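Local coordinates for Mgp-operon protein 3 (Mycoplasma pneumoniae, PDB 6RJ1) that probably helps the bacterium adhere to host cells as an extracellular adhesin, likely together with the P1 protein and by recognising sugars, at residues Q457-N462 against L543-D548. Sequence-based numbering, arbitrary orientation.
Sequences QLAYLN and LDVVAD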
loop_
_atom_site.group_PDB
_atom_site.type_symbol
_atom_site.label_atom_id
_atom_site.label_comp_id
_atom_site.label_asym_id
_atom_site.label_seq_id
_atom_site.Cartn_x
_atom_site.Cartn_y
_atom_site.Cartn_z
ATOM N N GLN A 457 -3.726 6.273 -9.957
ATOM C CA GLN A 457 -2.465 6.788 -10.512
ATOM C C GLN A 457 -2.173 6.234 -11.898
ATOM O O GLN A 457 -2.380 5.044 -12.122
ATOM C CB GLN A 457 -1.290 6.433 -9.575
ATOM C CG GLN A 457 -1.470 6.829 -8.117
ATOM C CD GLN A 457 -0.270 6.444 -7.303
ATOM O OE1 GLN A 457 0.775 7.099 -7.369
ATOM N NE2 GLN A 457 -0.395 5.376 -6.516
ATOM N N LEU A 458 -1.637 7.069 -12.808
ATOM C CA LEU A 458 -1.311 6.608 -14.157
ATOM C C LEU A 458 0.133 6.905 -14.601
ATOM O O LEU A 458 0.860 7.666 -13.960
ATOM C CB LEU A 458 -2.325 7.089 -15.237
ATOM C CG LEU A 458 -2.537 8.592 -15.528
ATOM C CD1 LEU A 458 -1.435 9.160 -16.355
ATOM C CD2 LEU A 458 -3.727 8.773 -16.403
ATOM N N ALA A 459 0.519 6.278 -15.728
ATOM C CA ALA A 459 1.806 6.390 -16.405
ATOM C C ALA A 459 1.617 6.022 -17.867
ATOM O O ALA A 459 0.853 5.101 -18.183
ATOM C CB ALA A 459 2.822 5.456 -15.767
ATOM N N TYR A 460 2.300 6.755 -18.764
ATOM C CA TYR A 460 2.253 6.507 -20.202
ATOM C C TYR A 460 3.626 6.042 -20.667
ATOM O O TYR A 460 4.630 6.687 -20.367
ATOM C CB TYR A 460 1.783 7.760 -20.973
ATOM C CG TYR A 460 1.773 7.587 -22.477
ATOM C CD1 TYR A 460 2.936 7.752 -23.225
ATOM C CD2 TYR A 460 0.603 7.261 -23.155
ATOM C CE1 TYR A 460 2.938 7.585 -24.609
ATOM C CE2 TYR A 460 0.591 7.094 -24.542
ATOM C CZ TYR A 460 1.762 7.264 -25.264
ATOM O OH TYR A 460 1.776 7.113 -26.630
ATOM N N LEU A 461 3.662 4.934 -21.409
ATOM C CA LEU A 461 4.890 4.367 -21.957
ATOM C C LEU A 461 4.667 3.776 -23.348
ATOM O O LEU A 461 4.153 2.660 -23.475
ATOM C CB LEU A 461 5.510 3.321 -20.999
ATOM C CG LEU A 461 6.925 2.816 -21.356
ATOM C CD1 LEU A 461 7.980 3.861 -21.050
ATOM C CD2 LEU A 461 7.248 1.514 -20.637
ATOM N N ASN A 462 5.061 4.535 -24.387
ATOM C CA ASN A 462 4.998 4.135 -25.790
ATOM C C ASN A 462 3.656 3.493 -26.202
ATOM O O ASN A 462 3.597 2.291 -26.495
ATOM C CB ASN A 462 6.194 3.223 -26.134
ATOM C CG ASN A 462 7.519 3.950 -26.181
ATOM O OD1 ASN A 462 8.133 4.265 -25.151
ATOM N ND2 ASN A 462 7.986 4.236 -27.391
ATOM N N LEU A 543 4.038 5.110 -9.393
ATOM C CA LEU A 543 4.666 4.626 -10.620
ATOM C C LEU A 543 5.178 5.768 -11.490
ATOM O O LEU A 543 4.598 6.859 -11.498
ATOM C CB LEU A 543 3.805 3.630 -11.456
ATOM C CG LEU A 543 2.244 3.725 -11.634
ATOM C CD1 LEU A 543 1.681 5.143 -11.623
ATOM C CD2 LEU A 543 1.817 3.053 -12.917
ATOM N N ASP A 544 6.268 5.515 -12.219
ATOM C CA ASP A 544 6.861 6.493 -13.122
ATOM C C ASP A 544 7.590 5.805 -14.274
ATOM O O ASP A 544 7.913 4.622 -14.177
ATOM C CB ASP A 544 7.802 7.457 -12.363
ATOM C CG ASP A 544 8.044 8.798 -13.047
ATOM O OD1 ASP A 544 7.340 9.102 -14.047
ATOM O OD2 ASP A 544 8.934 9.548 -12.583
ATOM N N VAL A 545 7.819 6.542 -15.376
ATOM C CA VAL A 545 8.547 6.026 -16.533
ATOM C C VAL A 545 9.941 6.671 -16.611
ATOM O O VAL A 545 10.104 7.854 -16.301
ATOM C CB VAL A 545 7.766 6.080 -17.876
ATOM C CG1 VAL A 545 6.465 5.284 -17.798
ATOM C CG2 VAL A 545 7.498 7.514 -18.328
ATOM N N VAL A 546 10.942 5.870 -16.975
ATOM C CA VAL A 546 12.342 6.290 -17.086
ATOM C C VAL A 546 13.083 5.286 -17.983
ATOM O O VAL A 546 12.896 4.077 -17.825
ATOM C CB VAL A 546 13.017 6.516 -15.685
ATOM C CG1 VAL A 546 12.973 5.264 -14.802
ATOM C CG2 VAL A 546 14.438 7.060 -15.809
ATOM N N ALA A 547 13.885 5.792 -18.946
ATOM C CA ALA A 547 14.667 4.993 -19.900
ATOM C C ALA A 547 13.833 3.876 -20.564
ATOM O O ALA A 547 14.243 2.710 -20.555
ATOM C CB ALA A 547 15.918 4.426 -19.226
ATOM N N ASP A 548 12.635 4.254 -21.099
ATOM C CA ASP A 548 11.645 3.393 -21.777
ATOM C C ASP A 548 11.144 2.219 -20.900
ATOM O O ASP A 548 10.676 1.199 -21.419
ATOM C CB ASP A 548 12.164 2.895 -23.147
ATOM C CG ASP A 548 12.467 3.991 -24.151
ATOM O OD1 ASP A 548 11.623 4.907 -24.307
ATOM O OD2 ASP A 548 13.538 3.925 -24.798
#
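Val545 overlaps Leu461 and the peptide before it, its CG1 lying 3.9 Å from Leu461 CD1 and 3.5 Å from Tyr460 O. The contact joins faces of two β-sheets, consistent with neighbouring blades of the β-propeller suggested by the family. The evidence is geometric: strands 457-461 and 538-546 run nearly parallel, at 16°, yet their axes come no closer than 6.6 Å and no hydrogen bond links the two segments. Each strand instead bonds within its own sheet, Ala459 with Val466 and Asp544 with Val551.

Leu543 fills the other end. Its CD1 reaches Gln457 CB at 3.8 Å and also meets Leu458 O, while its CD2 lies 3.9 Å from Ala459 CB; the short alanine thus sits between the leucine and Val545. Leu550 of strand 549-563 touches Ala459, Leu543 and Val545, extending this apolar layer. Gln457 NE2 donates to Gly469 O and, weakly, to Ile540 O, which lies earlier on strand 538-546.

Beyond Val545, the Ala547-Asp548 turn of the hairpin, both residues with positive phi, brings backbone against Leu461. Leu461 has CG anti to the backbone N (chi1 -170°), and from there its CD2 lies 3.5 Å from Asp548 O, with CD1 close to Asp548 C. At the solvent-exposed end, the Asn462 amide and Asp548 carboxylate planes are 75° apart, and the two side chains meet oxygen to oxygen, Asn462 OD1 3.6 Å from Asp548 OD1, with no hydrogen bond between them.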